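Local coordinates for protein lipoxygenase (Cyanothece sp., PDB 5EK8) that probably oxygenates polyunsaturated fatty acids with molecular oxygen at a non-heme iron centre, as a 9R-lipoxygenase, at residues H359-H364 / T429-T434. Residues are numbered along the deposited sequence; the frame is centred on the assembly and turned at random.
Sequences HYAKAH and TEVVAT. With FE2 (Fe (II) ion), chain B.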
loop_
_atom_site.group_PDB
_atom_site.type_symbol
_atom_site.label_atom_id
_atom_site.label_comp_id
_atom_site.label_asym_id
_atom_site.label_seq_id
_atom_site.Cartn_x
_atom_site.Cartn_y
_atom_site.Cartn_z
ATOM N N HIS A 359 2.547 -0.586 8.497
ATOM C CA HIS A 359 2.710 0.066 7.216
ATOM C C HIS A 359 2.777 -0.910 6.049
ATOM O O HIS A 359 1.781 -1.146 5.364
ATOM C CB HIS A 359 3.968 0.915 7.231
ATOM C CG HIS A 359 3.995 1.956 6.165
ATOM N ND1 HIS A 359 5.122 2.684 5.867
ATOM C CD2 HIS A 359 3.023 2.394 5.329
ATOM C CE1 HIS A 359 4.846 3.533 4.889
ATOM N NE2 HIS A 359 3.581 3.375 4.551
ATOM N N TYR A 360 3.966 -1.458 5.820
ATOM C CA TYR A 360 4.216 -2.273 4.636
ATOM C C TYR A 360 3.292 -3.481 4.533
ATOM O O TYR A 360 2.719 -3.744 3.477
ATOM C CB TYR A 360 5.669 -2.740 4.605
ATOM C CG TYR A 360 5.974 -3.645 3.434
ATOM C CD1 TYR A 360 6.032 -3.142 2.138
ATOM C CD2 TYR A 360 6.205 -5.000 3.624
ATOM C CE1 TYR A 360 6.307 -3.975 1.064
ATOM C CE2 TYR A 360 6.479 -5.833 2.565
ATOM C CZ TYR A 360 6.532 -5.320 1.290
ATOM O OH TYR A 360 6.811 -6.167 0.244
ATOM N N ALA A 361 3.133 -4.208 5.630
ATOM C CA ALA A 361 2.315 -5.412 5.602
ATOM C C ALA A 361 0.823 -5.100 5.531
ATOM O O ALA A 361 0.135 -5.546 4.610
ATOM C CB ALA A 361 2.606 -6.271 6.810
ATOM N N LYS A 362 0.329 -4.341 6.506
ATOM C CA LYS A 362 -1.111 -4.120 6.650
ATOM C C LYS A 362 -1.698 -3.212 5.578
ATOM O O LYS A 362 -2.846 -3.389 5.170
ATOM C CB LYS A 362 -1.430 -3.541 8.030
ATOM C CG LYS A 362 -2.927 -3.423 8.303
ATOM C CD LYS A 362 -3.221 -2.849 9.685
ATOM C CE LYS A 362 -2.649 -3.722 10.789
ATOM N NZ LYS A 362 -3.066 -3.260 12.137
ATOM N N ALA A 363 -0.923 -2.237 5.121
ATOM C CA ALA A 363 -1.440 -1.298 4.135
ATOM C C ALA A 363 -1.106 -1.728 2.710
ATOM O O ALA A 363 -2.004 -1.966 1.908
ATOM C CB ALA A 363 -0.915 0.095 4.403
ATOM N N HIS A 364 0.180 -1.833 2.398
ATOM C CA HIS A 364 0.600 -2.094 1.026
ATOM C C HIS A 364 0.224 -3.487 0.546
ATOM O O HIS A 364 -0.594 -3.654 -0.370
ATOM C CB HIS A 364 2.110 -1.908 0.895
ATOM C CG HIS A 364 2.551 -0.482 0.967
ATOM N ND1 HIS A 364 2.791 0.284 -0.157
ATOM C CD2 HIS A 364 2.791 0.326 2.025
ATOM C CE1 HIS A 364 3.165 1.496 0.207
ATOM N NE2 HIS A 364 3.173 1.547 1.529
ATOM N N THR A 429 4.633 -12.103 6.187
ATOM C CA THR A 429 3.849 -13.290 5.850
ATOM C C THR A 429 2.981 -13.723 7.026
ATOM O O THR A 429 1.801 -14.058 6.845
ATOM C CB THR A 429 4.748 -14.476 5.417
ATOM O OG1 THR A 429 5.699 -14.777 6.447
ATOM C CG2 THR A 429 5.483 -14.152 4.126
ATOM N N GLU A 430 3.567 -13.707 8.225
ATOM C CA GLU A 430 2.821 -14.005 9.446
ATOM C C GLU A 430 1.534 -13.192 9.540
ATOM O O GLU A 430 0.444 -13.766 9.618
ATOM C CB GLU A 430 3.672 -13.751 10.693
ATOM C CG GLU A 430 4.482 -14.952 11.149
ATOM C CD GLU A 430 5.453 -14.614 12.267
ATOM O OE1 GLU A 430 5.346 -13.508 12.835
ATOM O OE2 GLU A 430 6.326 -15.454 12.579
ATOM N N VAL A 431 1.635 -11.864 9.524
ATOM C CA VAL A 431 0.409 -11.089 9.747
ATOM C C VAL A 431 -0.538 -11.075 8.535
ATOM O O VAL A 431 -1.759 -11.047 8.709
ATOM C CB VAL A 431 0.714 -9.641 10.164
ATOM C CG1 VAL A 431 1.289 -9.624 11.567
ATOM C CG2 VAL A 431 1.660 -8.972 9.174
ATOM N N VAL A 432 0.004 -11.114 7.318
ATOM C CA VAL A 432 -0.852 -11.039 6.131
ATOM C C VAL A 432 -1.632 -12.348 5.979
ATOM O O VAL A 432 -2.730 -12.370 5.421
ATOM C CB VAL A 432 -0.038 -10.722 4.842
ATOM C CG1 VAL A 432 -0.911 -10.829 3.597
ATOM C CG2 VAL A 432 0.567 -9.322 4.925
ATOM N N ALA A 433 -1.087 -13.434 6.521
ATOM C CA ALA A 433 -1.802 -14.709 6.501
ATOM C C ALA A 433 -3.055 -14.707 7.387
ATOM O O ALA A 433 -3.773 -15.704 7.439
ATOM C CB ALA A 433 -0.875 -15.837 6.917
ATOM N N THR A 434 -3.325 -13.594 8.068
ATOM C CA THR A 434 -4.478 -13.508 8.964
ATOM C C THR A 434 -5.436 -12.359 8.638
ATOM O O THR A 434 -6.491 -12.233 9.265
ATOM C CB THR A 434 -4.037 -13.335 10.430
ATOM O OG1 THR A 434 -3.629 -11.977 10.648
ATOM C CG2 THR A 434 -2.888 -14.267 10.761
HETATM FE FE FE2 B . 3.393 3.933 2.166
#
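Ala361 points its methyl at two valines of the helix 421-432, meeting one branch of each: CB lies 3.7 Å from Val431 CG2 and 4.1 Å from Val432 CG2. Val432 CG2 also rests 3.8 Å from the backbone O of Ala361, so this methyl touches both the side chain and the carbonyl of the alanine. A chi1 of 173° sets Val432 CG2 opposite its own carbonyl carbon and beside the backbone N, the branch that meets Ala361. Consistent with the small side chain, Ala361 CA and Val432 CA are 6.5 Å apart. Ile357 and Val365, on the same long helix 337-377, extend the apolar seam against Val431 and Val432 respectively. Just past this seam helix 421-432 ends, where Val431 O accepts from both Thr434 N and Thr434 OG1, the latter at 2.8 Å. On the iron side, His359 NE2 and His364 NE2 each bind the ferrous ion at 2.5 Å. A weak bond from His364 N to His359 O (3.4 Å) marks a widened pi-type turn that brings both histidines to one side of the helix. With His570 and the C-terminal carboxylate of Ile668 they form the non-heme iron centre of the lipoxygenase fold. Opposite chemistry holds at Ala361: a small, buried van der Waals contact, without hydrogen bond or salt bridge between the segments, that imposes little directional constraint.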